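Melibiose/raffinose/stachyose-binding protein MelE (Bacillus subtilis subsp. subtilis str. 168, PDB 4R6H) binds melibiose, raffinose and stachyose as the solute-binding component of the ABC transporter that imports these sugars. Local coordinates at residues 32-41 with 64-75; 103-114 with 130-138. All blocks are in the same frame, centred on the assembly; numbering follows the deposited sequence.

Contact 1. Residues 32-41 with 64-75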
loop_
_atom_site.group_PDB
_atom_site.type_symbol
_atom_site.label_atom_id
_atom_site.label_comp_id
_atom_site.label_asym_id
_atom_site.label_seq_id
_atom_site.Cartn_x
_atom_site.Cartn_y
_atom_site.Cartn_z
ATOM N N LYS A 32 -30.156 11.434 19.996
ATOM C CA LYS A 32 -29.196 11.339 18.879
ATOM C C LYS A 32 -29.359 10.004 18.159
ATOM O O LYS A 32 -29.738 9.004 18.766
ATOM C CB LYS A 32 -27.743 11.489 19.368
ATOM C CG LYS A 32 -27.430 12.818 20.019
ATOM C CD LYS A 32 -25.950 12.965 20.308
ATOM C CE LYS A 32 -25.665 14.276 21.034
ATOM N NZ LYS A 32 -24.223 14.409 21.408
ATOM N N LYS A 33 -29.059 9.996 16.868
ATOM C CA LYS A 33 -28.958 8.753 16.098
ATOM C C LYS A 33 -27.475 8.407 15.932
ATOM O O LYS A 33 -26.630 9.297 15.905
ATOM C CB LYS A 33 -29.634 8.930 14.751
ATOM C CG LYS A 33 -28.908 9.892 13.832
ATOM C CD LYS A 33 -29.879 10.757 13.073
ATOM C CE LYS A 33 -30.561 9.963 11.979
ATOM N NZ LYS A 33 -30.781 10.830 10.799
ATOM N N THR A 34 -27.190 7.121 15.805
ATOM C CA THR A 34 -25.815 6.651 15.739
ATOM C C THR A 34 -25.419 6.494 14.281
ATOM O O THR A 34 -26.130 5.854 13.527
ATOM C CB THR A 34 -25.674 5.298 16.429
ATOM O OG1 THR A 34 -25.850 5.478 17.849
ATOM C CG2 THR A 34 -24.300 4.713 16.179
ATOM N N LEU A 35 -24.263 7.039 13.908
ATOM C CA LEU A 35 -23.705 6.869 12.544
ATOM C C LEU A 35 -22.476 5.985 12.752
ATOM O O LEU A 35 -21.541 6.367 13.465
ATOM C CB LEU A 35 -23.308 8.229 11.981
ATOM C CG LEU A 35 -22.600 8.175 10.598
ATOM C CD1 LEU A 35 -23.571 7.787 9.514
ATOM C CD2 LEU A 35 -21.975 9.515 10.269
ATOM N N THR A 36 -22.527 4.759 12.210
ATOM C CA THR A 36 -21.476 3.800 12.459
ATOM C C THR A 36 -20.456 3.821 11.331
ATOM O O THR A 36 -20.818 3.782 10.149
ATOM C CB THR A 36 -22.022 2.379 12.615
ATOM O OG1 THR A 36 -22.830 2.046 11.483
ATOM C CG2 THR A 36 -22.871 2.259 13.899
ATOM N N ILE A 37 -19.194 3.906 11.730
ATOM C CA ILE A 37 -18.081 4.012 10.769
ATOM C C ILE A 37 -17.017 2.975 11.122
ATOM O O ILE A 37 -16.564 2.896 12.285
ATOM C CB ILE A 37 -17.406 5.384 10.840
ATOM C CG1 ILE A 37 -18.446 6.488 10.722
ATOM C CG2 ILE A 37 -16.289 5.506 9.778
ATOM C CD1 ILE A 37 -17.893 7.891 10.607
ATOM N N TYR A 38 -16.635 2.151 10.142
ATOM C CA TYR A 38 -15.542 1.188 10.316
ATOM C C TYR A 38 -14.311 1.693 9.557
ATOM O O TYR A 38 -14.444 2.193 8.424
ATOM C CB TYR A 38 -15.905 -0.182 9.730
ATOM C CG TYR A 38 -16.554 -1.206 10.642
ATOM C CD1 TYR A 38 -17.425 -0.839 11.649
ATOM C CD2 TYR A 38 -16.300 -2.565 10.420
ATOM C CE1 TYR A 38 -18.016 -1.815 12.470
ATOM C CE2 TYR A 38 -16.863 -3.542 11.223
ATOM C CZ TYR A 38 -17.723 -3.169 12.232
ATOM O OH TYR A 38 -18.276 -4.174 13.003
ATOM N N SER A 39 -13.134 1.481 10.151
ATOM C CA SER A 39 -11.868 1.950 9.638
ATOM C C SER A 39 -10.758 0.922 9.847
ATOM O O SER A 39 -10.701 0.325 10.945
ATOM C CB SER A 39 -11.488 3.283 10.299
ATOM O OG SER A 39 -10.169 3.701 9.898
ATOM N N THR A 40 -9.878 0.788 8.849
ATOM C CA THR A 40 -8.633 -0.017 8.999
ATOM C C THR A 40 -7.423 0.762 9.523
ATOM O O THR A 40 -6.325 0.220 9.548
ATOM C CB THR A 40 -8.239 -0.711 7.687
ATOM O OG1 THR A 40 -7.766 0.228 6.696
ATOM C CG2 THR A 40 -9.359 -1.584 7.162
ATOM N N MET A 41 -7.625 2.013 9.919
ATOM C CA MET A 41 -6.519 2.821 10.435
ATOM C C MET A 41 -5.906 2.134 11.647
ATOM O O MET A 41 -6.604 1.519 12.431
ATOM C CB MET A 41 -6.963 4.225 10.795
ATOM C CG MET A 41 -7.293 5.055 9.593
ATOM S SD MET A 41 -7.818 6.710 10.032
ATOM C CE MET A 41 -8.411 7.345 8.467
ATOM N N ILE A 64 -26.358 13.674 15.938
ATOM C CA ILE A 64 -25.601 12.489 15.500
ATOM C C ILE A 64 -24.529 12.140 16.522
ATOM O O ILE A 64 -23.756 12.983 16.945
ATOM C CB ILE A 64 -25.010 12.688 14.081
ATOM C CG1 ILE A 64 -26.144 12.933 13.074
ATOM C CG2 ILE A 64 -24.124 11.506 13.693
ATOM C CD1 ILE A 64 -25.728 13.541 11.734
ATOM N N HIS A 65 -24.492 10.880 16.896
ATOM C CA HIS A 65 -23.395 10.324 17.638
ATOM C C HIS A 65 -22.615 9.437 16.645
ATOM O O HIS A 65 -23.154 8.458 16.136
ATOM C CB HIS A 65 -23.911 9.475 18.810
ATOM C CG HIS A 65 -22.881 8.545 19.355
ATOM N ND1 HIS A 65 -21.730 8.985 19.974
ATOM C CD2 HIS A 65 -22.808 7.193 19.334
ATOM C CE1 HIS A 65 -20.996 7.941 20.321
ATOM N NE2 HIS A 65 -21.626 6.844 19.943
ATOM N N VAL A 66 -21.351 9.790 16.418
ATOM C CA VAL A 66 -20.503 9.017 15.534
ATOM C C VAL A 66 -19.880 7.880 16.334
ATOM O O VAL A 66 -19.194 8.104 17.339
ATOM C CB VAL A 66 -19.439 9.885 14.882
ATOM C CG1 VAL A 66 -18.513 8.974 14.055
ATOM C CG2 VAL A 66 -20.055 11.012 14.069
ATOM N N SER A 67 -20.118 6.658 15.881
ATOM C CA SER A 67 -19.563 5.455 16.502
ATOM C C SER A 67 -18.478 4.933 15.554
ATOM O O SER A 67 -18.769 4.258 14.564
ATOM C CB SER A 67 -20.632 4.394 16.730
ATOM O OG SER A 67 -20.066 3.232 17.349
ATOM N N LEU A 68 -17.243 5.256 15.922
ATOM C CA LEU A 68 -16.050 4.938 15.145
ATOM C C LEU A 68 -15.438 3.661 15.679
ATOM O O LEU A 68 -15.142 3.545 16.881
ATOM C CB LEU A 68 -15.017 6.066 15.266
ATOM C CG LEU A 68 -14.742 6.944 14.067
ATOM C CD1 LEU A 68 -13.760 8.033 14.503
ATOM C CD2 LEU A 68 -14.247 6.105 12.882
ATOM N N HIS A 69 -15.245 2.697 14.783
ATOM C CA HIS A 69 -14.670 1.402 15.105
ATOM C C HIS A 69 -13.387 1.185 14.345
ATOM O O HIS A 69 -13.350 1.362 13.114
ATOM C CB HIS A 69 -15.621 0.300 14.670
ATOM C CG HIS A 69 -16.919 0.295 15.402
ATOM N ND1 HIS A 69 -17.286 -0.731 16.247
ATOM C CD2 HIS A 69 -17.946 1.181 15.416
ATOM C CE1 HIS A 69 -18.482 -0.475 16.751
ATOM N NE2 HIS A 69 -18.903 0.678 16.267
ATOM N N PHE A 70 -12.369 0.710 15.058
ATOM C CA PHE A 70 -11.087 0.301 14.492
ATOM C C PHE A 70 -10.826 -1.166 14.861
ATOM O O PHE A 70 -10.043 -1.437 15.764
ATOM C CB PHE A 70 -9.965 1.188 15.009
ATOM C CG PHE A 70 -10.173 2.659 14.739
ATOM C CD1 PHE A 70 -9.909 3.196 13.494
ATOM C CD2 PHE A 70 -10.616 3.519 15.744
ATOM C CE1 PHE A 70 -10.072 4.547 13.251
ATOM C CE2 PHE A 70 -10.805 4.881 15.485
ATOM C CZ PHE A 70 -10.550 5.385 14.227
ATOM N N PRO A 71 -11.453 -2.097 14.139
ATOM C CA PRO A 71 -11.386 -3.541 14.477
ATOM C C PRO A 71 -10.005 -4.186 14.346
ATOM O O PRO A 71 -9.841 -5.337 14.748
ATOM C CB PRO A 71 -12.327 -4.191 13.454
ATOM C CG PRO A 71 -13.183 -3.124 12.942
ATOM C CD PRO A 71 -12.398 -1.852 13.031
ATOM N N GLY A 72 -9.038 -3.505 13.745
ATOM C CA GLY A 72 -7.702 -4.083 13.546
ATOM C C GLY A 72 -7.720 -5.400 12.791
ATOM O O GLY A 72 -8.280 -5.496 11.696
ATOM N N ASN A 73 -7.088 -6.427 13.354
ATOM C CA ASN A 73 -6.968 -7.713 12.657
ATOM C C ASN A 73 -8.294 -8.422 12.438
ATOM O O ASN A 73 -8.370 -9.318 11.609
ATOM C CB ASN A 73 -6.004 -8.655 13.416
ATOM C CG ASN A 73 -4.554 -8.208 13.340
ATOM O OD1 ASN A 73 -4.119 -7.586 12.362
ATOM N ND2 ASN A 73 -3.790 -8.538 14.373
ATOM N N ASP A 74 -9.326 -8.027 13.178
ATOM C CA ASP A 74 -10.665 -8.617 13.047
ATOM C C ASP A 74 -11.489 -7.959 11.926
ATOM O O ASP A 74 -12.589 -8.411 11.648
ATOM C CB ASP A 74 -11.465 -8.514 14.352
ATOM C CG ASP A 74 -10.879 -9.364 15.464
ATOM O OD1 ASP A 74 -10.387 -10.468 15.154
ATOM O OD2 ASP A 74 -10.909 -8.928 16.637
ATOM N N TYR A 75 -10.940 -6.930 11.256
ATOM C CA TYR A 75 -11.724 -6.167 10.272
ATOM C C TYR A 75 -12.354 -7.038 9.196
ATOM O O TYR A 75 -13.563 -6.967 8.935
ATOM C CB TYR A 75 -10.833 -5.092 9.631
ATOM C CG TYR A 75 -11.608 -4.082 8.819
ATOM C CD1 TYR A 75 -11.942 -4.326 7.503
ATOM C CD2 TYR A 75 -12.015 -2.904 9.390
ATOM C CE1 TYR A 75 -12.704 -3.434 6.786
ATOM C CE2 TYR A 75 -12.744 -1.976 8.674
ATOM C CZ TYR A 75 -13.073 -2.225 7.371
ATOM O OH TYR A 75 -13.810 -1.303 6.637
HETATM O O HOH W 1 -23.831 15.354 18.307
HETATM O O HOH W 2 -22.073 12.075 20.697
HETATM O O HOH W 3 -8.766 -0.925 12.509
#
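Leu35 grips the neighbouring strand with both backbone polar atoms: its O accepts from Ser67 N at 2.8 Å, nearly straight at 171°, and its N gives to His65 O. The same two-sided pattern, repeated at Ile37 with Ser67 and His69, joins strands 33-38 and 64-69 in parallel, Lys33 level with Ile64. On the apolar face, the Ile37 chi1 of -52° sends CG1 and its CD1 toward Val66, CD1 ending 3.7 Å from Val66 CG1, and turns CG2 to Leu68 CD2. On the other face the Tyr38 ring meets three groups: its CE1 lies over one face of the His69 imidazole, Pro71 CG stands over one of its own faces, 4.0 Å from Tyr38 CD2, and its edge is turned toward the face of Tyr75 in an offset edge-to-face pair. Past the strands, Thr40 CG2 sits over the middle of the Tyr75 ring, 3.5 Å from its centroid, a CH-pi contact from straight above. With Tyr75 cut back to an alanine, the Thr40 methyl and the Tyr38 ring edge would probably lose the aromatic ring they pack on, and Asp93 O the hydroxyl it bonds to. The two strands form a beta-alpha-beta unit with helix 44-60; helix 320-331 packs on Leu35 and Ile37 through Phe326, helix 75-84 touches Tyr38 through Met79, and Thr36 and Tyr38 make backbone hydrogen bonds to Leu91 of strand 91-92.

Contact 2. Residues 103-114 with 130-138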
loop_
_atom_site.group_PDB
_atom_site.type_symbol
_atom_site.label_atom_id
_atom_site.label_comp_id
_atom_site.label_asym_id
_atom_site.label_seq_id
_atom_site.Cartn_x
_atom_site.Cartn_y
_atom_site.Cartn_z
ATOM N N GLY A 103 -18.157 -4.049 -4.322
ATOM C CA GLY A 103 -18.901 -3.486 -5.438
ATOM C C GLY A 103 -20.410 -3.525 -5.270
ATOM O O GLY A 103 -21.097 -2.557 -5.584
ATOM N N GLU A 104 -20.929 -4.628 -4.753
ATOM C CA GLU A 104 -22.368 -4.796 -4.585
ATOM C C GLU A 104 -22.989 -4.058 -3.400
ATOM O O GLU A 104 -24.189 -4.035 -3.280
ATOM C CB GLU A 104 -22.732 -6.281 -4.441
ATOM C CG GLU A 104 -22.299 -7.157 -5.610
ATOM C CD GLU A 104 -22.716 -6.596 -6.962
ATOM O OE1 GLU A 104 -23.835 -6.052 -7.075
ATOM O OE2 GLU A 104 -21.917 -6.696 -7.913
ATOM N N TYR A 105 -22.186 -3.468 -2.526
ATOM C CA TYR A 105 -22.718 -2.835 -1.312
ATOM C C TYR A 105 -22.561 -1.307 -1.284
ATOM O O TYR A 105 -23.162 -0.658 -0.452
ATOM C CB TYR A 105 -22.020 -3.423 -0.079
ATOM C CG TYR A 105 -22.230 -4.917 0.048
ATOM C CD1 TYR A 105 -23.370 -5.422 0.626
ATOM C CD2 TYR A 105 -21.285 -5.806 -0.452
ATOM C CE1 TYR A 105 -23.590 -6.803 0.716
ATOM C CE2 TYR A 105 -21.488 -7.183 -0.364
ATOM C CZ TYR A 105 -22.644 -7.653 0.209
ATOM O OH TYR A 105 -22.815 -9.018 0.297
ATOM N N THR A 106 -21.679 -0.784 -2.126
ATOM C CA THR A 106 -21.316 0.633 -2.058
ATOM C C THR A 106 -22.330 1.527 -2.742
ATOM O O THR A 106 -22.847 1.200 -3.839
ATOM C CB THR A 106 -19.951 0.902 -2.684
ATOM O OG1 THR A 106 -19.852 0.200 -3.931
ATOM C CG2 THR A 106 -18.842 0.403 -1.786
ATOM N N ALA A 107 -22.631 2.654 -2.092
ATOM C CA ALA A 107 -23.375 3.740 -2.753
ATOM C C ALA A 107 -22.494 4.426 -3.773
ATOM O O ALA A 107 -21.325 4.700 -3.512
ATOM C CB ALA A 107 -23.843 4.750 -1.730
ATOM N N ASP A 108 -23.062 4.734 -4.931
ATOM C CA ASP A 108 -22.392 5.474 -5.948
ATOM C C ASP A 108 -22.268 6.922 -5.521
ATOM O O ASP A 108 -23.275 7.579 -5.242
ATOM C CB ASP A 108 -23.166 5.286 -7.257
ATOM C CG ASP A 108 -22.498 5.872 -8.448
ATOM O OD1 ASP A 108 -21.576 6.707 -8.331
ATOM O OD2 ASP A 108 -22.947 5.528 -9.580
ATOM N N LEU A 109 -21.023 7.432 -5.435
ATOM C CA LEU A 109 -20.786 8.754 -4.973
ATOM C C LEU A 109 -20.564 9.747 -6.103
ATOM O O LEU A 109 -20.144 10.855 -5.853
ATOM C CB LEU A 109 -19.589 8.760 -4.025
ATOM C CG LEU A 109 -19.670 7.827 -2.837
ATOM C CD1 LEU A 109 -18.419 7.987 -1.952
ATOM C CD2 LEU A 109 -20.929 7.998 -2.020
ATOM N N ARG A 110 -20.905 9.374 -7.337
ATOM C CA ARG A 110 -20.590 10.244 -8.487
ATOM C C ARG A 110 -21.251 11.598 -8.460
ATOM O O ARG A 110 -20.735 12.529 -9.117
ATOM C CB ARG A 110 -20.933 9.567 -9.834
ATOM C CG ARG A 110 -22.431 9.577 -10.177
ATOM C CD ARG A 110 -22.725 8.998 -11.566
ATOM N NE ARG A 110 -22.696 7.549 -11.591
ATOM C CZ ARG A 110 -22.811 6.787 -12.674
ATOM N NH1 ARG A 110 -22.964 7.347 -13.875
ATOM N NH2 ARG A 110 -22.784 5.472 -12.547
ATOM N N ASP A 111 -22.360 11.751 -7.737
ATOM C CA ASP A 111 -23.047 13.047 -7.660
ATOM C C ASP A 111 -22.635 13.920 -6.474
ATOM O O ASP A 111 -23.283 14.944 -6.186
ATOM C CB ASP A 111 -24.560 12.838 -7.681
ATOM C CG ASP A 111 -25.026 12.068 -8.935
ATOM O OD1 ASP A 111 -24.729 12.503 -10.050
ATOM O OD2 ASP A 111 -25.610 10.974 -8.803
ATOM N N MET A 112 -21.578 13.523 -5.763
ATOM C CA MET A 112 -21.040 14.378 -4.708
ATOM C C MET A 112 -20.054 15.420 -5.246
ATOM O O MET A 112 -19.258 15.143 -6.143
ATOM C CB MET A 112 -20.362 13.526 -3.605
ATOM C CG MET A 112 -21.290 12.515 -2.929
ATOM S SD MET A 112 -20.584 11.826 -1.417
ATOM C CE MET A 112 -20.681 13.252 -0.367
ATOM N N LYS A 113 -20.079 16.582 -4.610
ATOM C CA LYS A 113 -19.287 17.743 -5.070
ATOM C C LYS A 113 -17.788 17.466 -5.069
ATOM O O LYS A 113 -17.053 17.944 -5.941
ATOM C CB LYS A 113 -19.609 18.972 -4.199
ATOM C CG LYS A 113 -21.101 19.283 -4.215
ATOM C CD LYS A 113 -21.466 20.746 -4.040
ATOM C CE LYS A 113 -22.869 20.987 -4.595
ATOM N NZ LYS A 113 -23.240 22.426 -4.690
ATOM N N TRP A 114 -17.291 16.679 -4.089
ATOM C CA TRP A 114 -15.836 16.453 -3.987
ATOM C C TRP A 114 -15.228 15.726 -5.182
ATOM O O TRP A 114 -14.036 15.843 -5.448
ATOM C CB TRP A 114 -15.473 15.693 -2.683
ATOM C CG TRP A 114 -15.981 14.256 -2.638
ATOM C CD1 TRP A 114 -17.131 13.817 -2.057
ATOM C CD2 TRP A 114 -15.380 13.118 -3.241
ATOM N NE1 TRP A 114 -17.269 12.484 -2.240
ATOM C CE2 TRP A 114 -16.211 12.007 -2.961
ATOM C CE3 TRP A 114 -14.200 12.899 -3.989
ATOM C CZ2 TRP A 114 -15.902 10.722 -3.385
ATOM C CZ3 TRP A 114 -13.881 11.626 -4.376
ATOM C CH2 TRP A 114 -14.737 10.537 -4.096
ATOM N N SER A 130 -17.861 3.270 -16.591
ATOM C CA SER A 130 -19.278 3.717 -16.740
ATOM C C SER A 130 -19.752 4.778 -15.712
ATOM O O SER A 130 -20.899 5.231 -15.754
ATOM C CB SER A 130 -20.259 2.523 -16.817
ATOM O OG SER A 130 -20.529 1.921 -15.565
ATOM N N GLY A 131 -18.854 5.203 -14.823
ATOM C CA GLY A 131 -19.040 6.437 -14.064
ATOM C C GLY A 131 -19.207 6.303 -12.554
ATOM O O GLY A 131 -19.212 7.337 -11.864
ATOM N N LYS A 132 -19.439 5.090 -12.065
ATOM C CA LYS A 132 -19.630 4.921 -10.611
ATOM C C LYS A 132 -18.368 5.358 -9.854
ATOM O O LYS A 132 -17.265 5.000 -10.234
ATOM C CB LYS A 132 -19.957 3.488 -10.247
ATOM C CG LYS A 132 -20.069 3.295 -8.743
ATOM C CD LYS A 132 -20.743 1.997 -8.370
ATOM C CE LYS A 132 -20.630 1.737 -6.885
ATOM N NZ LYS A 132 -21.540 0.679 -6.400
ATOM N N VAL A 133 -18.547 6.107 -8.769
ATOM C CA VAL A 133 -17.466 6.404 -7.814
ATOM C C VAL A 133 -17.798 5.542 -6.582
ATOM O O VAL A 133 -18.882 5.709 -5.953
ATOM C CB VAL A 133 -17.430 7.884 -7.479
ATOM C CG1 VAL A 133 -16.371 8.173 -6.403
ATOM C CG2 VAL A 133 -17.143 8.726 -8.718
ATOM N N TYR A 134 -16.918 4.606 -6.249
ATOM C CA TYR A 134 -17.202 3.569 -5.246
ATOM C C TYR A 134 -16.997 4.023 -3.799
ATOM O O TYR A 134 -17.547 3.446 -2.900
ATOM C CB TYR A 134 -16.305 2.316 -5.455
ATOM C CG TYR A 134 -16.712 1.443 -6.639
ATOM C CD1 TYR A 134 -16.466 1.873 -7.945
ATOM C CD2 TYR A 134 -17.326 0.179 -6.452
ATOM C CE1 TYR A 134 -16.840 1.099 -9.031
ATOM C CE2 TYR A 134 -17.723 -0.607 -7.558
ATOM C CZ TYR A 134 -17.455 -0.139 -8.828
ATOM O OH TYR A 134 -17.807 -0.890 -9.934
ATOM N N ALA A 135 -16.090 4.973 -3.600
ATOM C CA ALA A 135 -15.686 5.374 -2.228
ATOM C C ALA A 135 -14.909 6.672 -2.293
ATOM O O ALA A 135 -14.395 7.045 -3.346
ATOM C CB ALA A 135 -14.813 4.321 -1.615
ATOM N N TYR A 136 -14.830 7.335 -1.149
ATOM C CA TYR A 136 -14.077 8.575 -0.975
ATOM C C TYR A 136 -12.709 8.229 -0.434
ATOM O O TYR A 136 -12.595 7.588 0.627
ATOM C CB TYR A 136 -14.818 9.517 0.003
ATOM C CG TYR A 136 -13.941 10.648 0.483
ATOM C CD1 TYR A 136 -13.544 11.666 -0.369
ATOM C CD2 TYR A 136 -13.432 10.631 1.771
ATOM C CE1 TYR A 136 -12.696 12.658 0.074
ATOM C CE2 TYR A 136 -12.599 11.622 2.234
ATOM C CZ TYR A 136 -12.226 12.635 1.361
ATOM O OH TYR A 136 -11.381 13.635 1.821
ATOM N N PRO A 137 -11.648 8.637 -1.143
ATOM C CA PRO A 137 -10.291 8.376 -0.677
ATOM C C PRO A 137 -9.790 9.386 0.343
ATOM O O PRO A 137 -9.554 10.548 0.016
ATOM C CB PRO A 137 -9.466 8.435 -1.967
ATOM C CG PRO A 137 -10.204 9.465 -2.784
ATOM C CD PRO A 137 -11.671 9.306 -2.459
ATOM N N ILE A 138 -9.643 8.967 1.579
ATOM C CA ILE A 138 -9.115 9.844 2.602
ATOM C C ILE A 138 -7.667 10.236 2.224
ATOM O O ILE A 138 -7.205 11.351 2.440
ATOM C CB ILE A 138 -9.156 9.140 3.957
ATOM C CG1 ILE A 138 -10.593 9.032 4.440
ATOM C CG2 ILE A 138 -8.210 9.781 4.978
ATOM C CD1 ILE A 138 -10.775 8.110 5.621
HETATM O O HOH W 4 -21.308 -1.471 -8.260
HETATM O O HOH W 5 -19.636 4.495 -1.335
HETATM O O HOH W 6 -23.530 5.214 -16.185
#
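Asp108 OD1 is approached from opposite faces of its carboxylate by two backbone N-H groups: Val133 N, across the contact at 3.1 Å, and Arg110 N, two residues on, which closes an Asx turn. The other oxygen, OD2, takes NE and NH2 of Arg110 in a side-on salt bridge, and the four bonds together fix the rotation of the carboxylate. The guanidinium lies flat over the Gly131-Lys132 peptide, with Gly131 C 3.6 Å from Arg110 CZ. Leu109 N gives the one backbone-to-backbone hydrogen bond between the segments, to Val133 O, at 171°. Lys132 stretches out, CG anti to its backbone N (chi1 176°) and the rest extended, and its NZ gives hydrogen bonds to Thr106 O (2.9 Å), from above the carbonyl plane, and to Thr106 OG1 (3.0 Å). At the far end the edge of Tyr136 points into the face of Trp114, its CD1 3.7 Å from Trp114 CD2 with the planes at 77°; Val133 CG1 and Pro137 CD both meet CH2 of the indole. The arrangement is an Asx turn whose aspartate ties the loop after helix 98-102 to the segment leading into strand 136-137, an outer strand of a three-stranded antiparallel sheet.

Contact 1 closes before contact 2 opens along the chain, and their centres lie about 19 Å apart. They meet directly where Met41 CE packs 3.8 Å from Ile138 CD1, the ends of segments 32-41 and 130-138. Helix 320-331 is shared: it covers the apolar face of the parallel strand pair through Phe326 and also packs against Trp114 and Tyr136 through Ile327 and Ala331. Tyr309 is a second bridge, touching Thr40 and pairing through its backbone with Ile138, just before strand 310-313. The beta-alpha-beta unit and the loop pair are joined both directly and through later parts of the chain, and both probably belong to one lobe of the two-lobed solute-binding fold, here in its open conformation.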